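Local coordinates for putative ferritin-like diiron-carboxylate protein TM1526 (PDB 1VJX) that is of unknown function but, as a ferritin-like protein of the rubrerythrin family, probably binds metal ions and may act as an oxidoreductase, at residues K14-L19 against D72-S76; I61-M65 against T134-I138. All coordinates share one frame; numbering follows the deposited sequence.

Contact 1. Residues K14-L19 against D72-S76; sequences KVSDIL and DEVDS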
loop_
_atom_site.group_PDB
_atom_site.type_symbol
_atom_site.label_atom_id
_atom_site.label_comp_id
_atom_site.label_asym_id
_atom_site.label_seq_id
_atom_site.Cartn_x
_atom_site.Cartn_y
_atom_site.Cartn_z
ATOM N N LYS A 14 18.119 -2.243 -3.651
ATOM C CA LYS A 14 18.535 -1.154 -2.797
ATOM C C LYS A 14 17.320 -0.609 -1.993
ATOM O O LYS A 14 16.173 -0.794 -2.372
ATOM C CB LYS A 14 19.250 -0.050 -3.545
ATOM C CG LYS A 14 20.521 -0.476 -4.217
ATOM C CD LYS A 14 21.181 0.711 -4.876
ATOM C CE LYS A 14 22.379 0.340 -5.688
ATOM N NZ LYS A 14 22.846 1.468 -6.597
ATOM N N VAL A 15 17.616 0.032 -0.860
ATOM C CA VAL A 15 16.635 0.825 -0.154
ATOM C C VAL A 15 15.867 1.744 -1.094
ATOM O O VAL A 15 14.661 1.891 -0.970
ATOM C CB VAL A 15 17.315 1.679 0.962
ATOM C CG1 VAL A 15 16.444 2.879 1.392
ATOM C CG2 VAL A 15 17.656 0.797 2.153
ATOM N N SER A 16 16.570 2.412 -1.988
ATOM C CA SER A 16 15.941 3.367 -2.865
ATOM C C SER A 16 14.990 2.707 -3.851
ATOM O O SER A 16 14.028 3.337 -4.285
ATOM C CB SER A 16 17.014 4.106 -3.669
ATOM O OG SER A 16 17.824 3.153 -4.330
ATOM N N ASP A 17 15.341 1.487 -4.273
ATOM C CA ASP A 17 14.534 0.669 -5.170
ATOM C C ASP A 17 13.238 0.357 -4.436
ATOM O O ASP A 17 12.156 0.372 -5.014
ATOM C CB ASP A 17 15.236 -0.664 -5.506
ATOM C CG ASP A 17 16.567 -0.484 -6.232
ATOM O OD1 ASP A 17 16.818 0.586 -6.821
ATOM O OD2 ASP A 17 17.405 -1.403 -6.316
ATOM N N ILE A 18 13.355 0.106 -3.149
ATOM C CA ILE A 18 12.188 -0.297 -2.326
ATOM C C ILE A 18 11.269 0.895 -2.048
ATOM O O ILE A 18 10.049 0.763 -2.089
ATOM C CB ILE A 18 12.680 -0.932 -1.022
ATOM C CG1 ILE A 18 13.486 -2.192 -1.309
ATOM C CG2 ILE A 18 11.522 -1.298 -0.081
ATOM C CD1 ILE A 18 12.636 -3.367 -1.827
ATOM N N LEU A 19 11.832 2.065 -1.748
ATOM C CA LEU A 19 11.005 3.277 -1.675
ATOM C C LEU A 19 10.227 3.507 -2.975
ATOM O O LEU A 19 9.066 3.866 -2.924
ATOM C CB LEU A 19 11.815 4.513 -1.421
ATOM C CG LEU A 19 12.131 4.886 -0.013
ATOM C CD1 LEU A 19 13.155 6.004 -0.111
ATOM C CD2 LEU A 19 10.830 5.293 0.764
ATOM N N ASP A 72 23.753 7.743 0.998
ATOM C CA ASP A 72 24.370 6.544 1.520
ATOM C C ASP A 72 23.426 5.547 2.147
ATOM O O ASP A 72 23.644 4.336 2.036
ATOM C CB ASP A 72 25.396 6.944 2.554
ATOM C CG ASP A 72 26.591 7.596 1.944
ATOM O OD1 ASP A 72 26.882 7.430 0.718
ATOM O OD2 ASP A 72 27.299 8.314 2.646
ATOM N N GLU A 73 22.382 6.037 2.811
ATOM C CA GLU A 73 21.337 5.163 3.283
ATOM C C GLU A 73 20.567 4.553 2.100
ATOM O O GLU A 73 20.483 3.337 1.930
ATOM C CB GLU A 73 20.349 5.933 4.186
ATOM C CG GLU A 73 19.220 5.038 4.684
ATOM C CD GLU A 73 18.175 5.748 5.527
ATOM O OE1 GLU A 73 17.611 6.766 5.067
ATOM O OE2 GLU A 73 17.909 5.258 6.630
ATOM N N VAL A 74 19.984 5.436 1.316
ATOM C CA VAL A 74 19.154 5.090 0.175
ATOM C C VAL A 74 19.840 4.198 -0.875
ATOM O O VAL A 74 19.210 3.343 -1.503
ATOM C CB VAL A 74 18.646 6.444 -0.409
ATOM C CG1 VAL A 74 19.115 6.718 -1.766
ATOM C CG2 VAL A 74 17.153 6.589 -0.230
ATOM N N ASP A 75 21.150 4.381 -1.044
ATOM C CA ASP A 75 21.916 3.592 -2.027
ATOM C C ASP A 75 22.424 2.232 -1.505
ATOM O O ASP A 75 23.167 1.515 -2.211
ATOM C CB ASP A 75 23.080 4.411 -2.578
ATOM C CG ASP A 75 23.602 3.881 -3.899
ATOM O OD1 ASP A 75 22.808 3.549 -4.811
ATOM O OD2 ASP A 75 24.831 3.802 -4.102
ATOM N N SER A 76 22.002 1.873 -0.302
ATOM C CA SER A 76 22.423 0.632 0.335
ATOM C C SER A 76 21.565 -0.536 -0.059
ATOM O O SER A 76 20.372 -0.387 -0.261
ATOM C CB SER A 76 22.330 0.720 1.868
ATOM O OG SER A 76 23.606 1.009 2.412
HETATM O O HOH W 1 20.215 4.317 -5.261
#
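Val74 O, at the end of the short helix 71-74, and Ser76 O, just past it, take up the N-H groups of Ser16 and Val15, which helix 15-36, at its very start, has no preceding turn to satisfy. Val15 N donates to Ser76 O at 2.9 Å, almost straight down the C=O bond (C=O...N 177°). Ser16 N meets Val74 O at 2.8 Å on a lone pair in the carbonyl plane, though the bond is bent, with an N-H...O angle of 133°. Lys14 occupies the N-cap position, where its own backbone N is bound by Asp17 OD2 at 2.9 Å. The Asp17 carboxylate, one turn in, thus reaches back to the N-cap N-H, which meets OD2 from above the carboxylate plane, and aspartate suits a helix start because its negative charge would favour the positive end of the helix dipole.

The Lys14 side chain runs extended alongside Asp75, both pointing the same way, and lays CD and CE along Asp75 O and OD1 before NZ reaches OD1. That salt bridge, 2.7 Å from NZ to OD1, comes from the syn side, tilted somewhat out of the carboxylate plane. Although the CB of Asp75 points away, CG swung anti to the backbone N (chi1 -160°) brings the carboxylate back to the lysine. A water donates to the same OD1 and also bonds Ser16 OG, giving the small serine a second tie across the joint. A leucine in place of Lys14 would probably leave Asp75 OD1 without its charged mate, only the water bond named above remaining among the contacts described.

Beneath the polar groups, Val74 CG2 packs 4.1 Å from Val15 CG1 and 4.0 Å from Leu19 CD1, branched aliphatics filling the buried side. The whole is a helix N-terminus capped by backbone carbonyls from a segment distant in sequence, at one end of a ferritin-like four-helix bundle.

Contact 2. Residues I61-M65 against T134-I138; sequences IFRKM and TVKKI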
loop_
_atom_site.group_PDB
_atom_site.type_symbol
_atom_site.label_atom_id
_atom_site.label_comp_id
_atom_site.label_asym_id
_atom_site.label_seq_id
_atom_site.Cartn_x
_atom_site.Cartn_y
_atom_site.Cartn_z
ATOM N N ILE A 61 4.424 10.915 1.592
ATOM C CA ILE A 61 5.432 10.811 2.652
ATOM C C ILE A 61 6.626 10.049 2.115
ATOM O O ILE A 61 7.771 10.470 2.304
ATOM C CB ILE A 61 4.836 10.170 3.922
ATOM C CG1 ILE A 61 3.976 11.202 4.644
ATOM C CG2 ILE A 61 5.941 9.591 4.841
ATOM C CD1 ILE A 61 3.045 10.601 5.625
ATOM N N PHE A 62 6.331 8.919 1.463
ATOM C CA PHE A 62 7.347 8.133 0.768
ATOM C C PHE A 62 8.085 8.921 -0.348
ATOM O O PHE A 62 9.265 8.689 -0.573
ATOM C CB PHE A 62 6.731 6.859 0.170
ATOM C CG PHE A 62 6.433 5.795 1.160
ATOM C CD1 PHE A 62 7.221 5.607 2.295
ATOM C CD2 PHE A 62 5.359 4.918 0.931
ATOM C CE1 PHE A 62 6.912 4.589 3.207
ATOM C CE2 PHE A 62 5.054 3.903 1.805
ATOM C CZ PHE A 62 5.810 3.728 2.963
ATOM N N ARG A 63 7.397 9.793 -1.069
ATOM C CA ARG A 63 8.088 10.591 -2.133
ATOM C C ARG A 63 9.068 11.569 -1.460
ATOM O O ARG A 63 10.216 11.672 -1.848
ATOM C CB ARG A 63 7.126 11.406 -2.998
ATOM C CG ARG A 63 6.251 10.606 -3.945
ATOM C CD ARG A 63 5.681 11.447 -5.133
ATOM N NE ARG A 63 4.541 12.247 -4.702
ATOM C CZ ARG A 63 3.278 11.808 -4.663
ATOM N NH1 ARG A 63 2.968 10.594 -5.086
ATOM N NH2 ARG A 63 2.307 12.601 -4.226
ATOM N N LYS A 64 8.614 12.272 -0.434
ATOM C CA LYS A 64 9.472 13.210 0.276
ATOM C C LYS A 64 10.702 12.472 0.802
ATOM O O LYS A 64 11.797 12.986 0.820
ATOM C CB LYS A 64 8.683 13.831 1.425
ATOM C CG LYS A 64 9.234 15.123 1.954
ATOM C CD LYS A 64 8.641 15.433 3.358
ATOM C CE LYS A 64 9.222 16.723 3.946
ATOM N NZ LYS A 64 8.120 17.604 4.460
HETATM N N MSE A 65 10.486 11.242 1.222
HETATM C CA MSE A 65 11.520 10.446 1.901
HETATM C C MSE A 65 12.600 10.053 0.911
HETATM O O MSE A 65 13.806 10.221 1.192
HETATM C CB MSE A 65 10.910 9.209 2.530
HETATM C CG MSE A 65 11.897 8.404 3.278
HETATM SE SE MSE A 65 11.087 6.939 4.393
HETATM C CE MSE A 65 9.951 7.955 5.813
ATOM N N THR A 134 8.773 7.004 10.909
ATOM C CA THR A 134 7.799 7.514 9.942
ATOM C C THR A 134 7.128 6.352 9.205
ATOM O O THR A 134 5.918 6.343 8.983
ATOM C CB THR A 134 8.465 8.502 8.936
ATOM O OG1 THR A 134 8.924 9.713 9.586
ATOM C CG2 THR A 134 7.465 8.992 7.933
ATOM N N VAL A 135 7.928 5.363 8.865
ATOM C CA VAL A 135 7.443 4.189 8.161
ATOM C C VAL A 135 6.650 3.247 9.055
ATOM O O VAL A 135 5.723 2.623 8.575
ATOM C CB VAL A 135 8.615 3.417 7.429
ATOM C CG1 VAL A 135 8.097 2.202 6.711
ATOM C CG2 VAL A 135 9.398 4.361 6.445
ATOM N N LYS A 136 7.019 3.118 10.324
ATOM C CA LYS A 136 6.204 2.360 11.286
ATOM C C LYS A 136 4.776 2.927 11.466
ATOM O O LYS A 136 3.830 2.174 11.607
ATOM C CB LYS A 136 6.884 2.296 12.657
ATOM C CG LYS A 136 6.059 1.491 13.660
ATOM C CD LYS A 136 6.852 0.826 14.750
ATOM C CE LYS A 136 6.035 -0.342 15.436
ATOM N NZ LYS A 136 5.206 0.140 16.556
ATOM N N LYS A 137 4.655 4.251 11.506
ATOM C CA LYS A 137 3.367 4.927 11.495
ATOM C C LYS A 137 2.497 4.498 10.305
ATOM O O LYS A 137 1.324 4.140 10.482
ATOM C CB LYS A 137 3.573 6.452 11.499
ATOM C CG LYS A 137 2.349 7.257 11.969
ATOM C CD LYS A 137 2.645 8.771 11.972
ATOM C CE LYS A 137 1.378 9.628 11.726
ATOM N NZ LYS A 137 0.333 9.507 12.830
ATOM N N ILE A 138 3.102 4.493 9.112
ATOM C CA ILE A 138 2.434 4.065 7.874
ATOM C C ILE A 138 2.012 2.601 7.919
ATOM O O ILE A 138 0.910 2.259 7.513
ATOM C CB ILE A 138 3.353 4.331 6.636
ATOM C CG1 ILE A 138 3.515 5.850 6.381
ATOM C CG2 ILE A 138 2.806 3.672 5.340
ATOM C CD1 ILE A 138 4.561 6.186 5.345
#
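The 3.0 Å bond from Met65 N to Ile61 O is an ordinary helical one, but it sets the two residues one turn apart, so that both face Thr134 of the partner helix. Helices 43-68 and 129-156 are two members of the ferritin-like four-helix bundle. Their segments run antiparallel, at 160° between directions and with axes 11.6 Å apart, a gap bridged by side chains that are all apolar where they meet.

Phe62 carries much of the contact. Its ring turns one face to Ile138, whose CD1 lies 3.9 Å from the ring centroid and 27° off the normal, a CH-pi contact shifted toward the rim near CE1 and CZ. Val135 instead comes to the ring edge, with CG2 4.1 Å from CE1. A flat aromatic suits this place because it offers a face to one branched aliphatic and an edge to another, while other parts of it touch Ala22 and Ile23 of helix 15-36 and Leu122 of helix 101-125.

Threonine suits position 134 because it carries a hydroxyl and a methyl on one carbon: OG1 of Thr134 bonds back to Asp130 O within its own helix, and CG2, anti to the backbone N, is directed at the partner helix. Ile61 CG2 meets that methyl at a close 3.5 Å and also touches Ile138 CD1, the two isoleucine side chains passing in opposite directions.

Met65, present as selenomethionine, is long and flexible enough to span the gap. The extended chain brings SE to 3.7 Å from Val135 CG2, and the bend at chi3 (-64°) turns the terminal CE onto Thr134 CG2, tip to tip, at a tight 3.4 Å.

Contacts 1 and 2 lie on the same side of the chain's centre, their own centres about 14 Å apart. Along the chain their segments alternate: 14-19, 61-65, 72-76, then 134-138. Helix 43-68 runs almost directly into helix 71-74, so the segment after contact 2's first half returns to the start of helix 15-36. Leu19 joins the two, its CD2 packing 3.9 Å from Phe62 CD1 and also against Met65 SE. Contact 1 thus fastens the connection that leaves helix 43-68 to the beginning of the bundle, while contact 2 pairs that helix with the last one, tying early and late parts of the ferritin-like fold together.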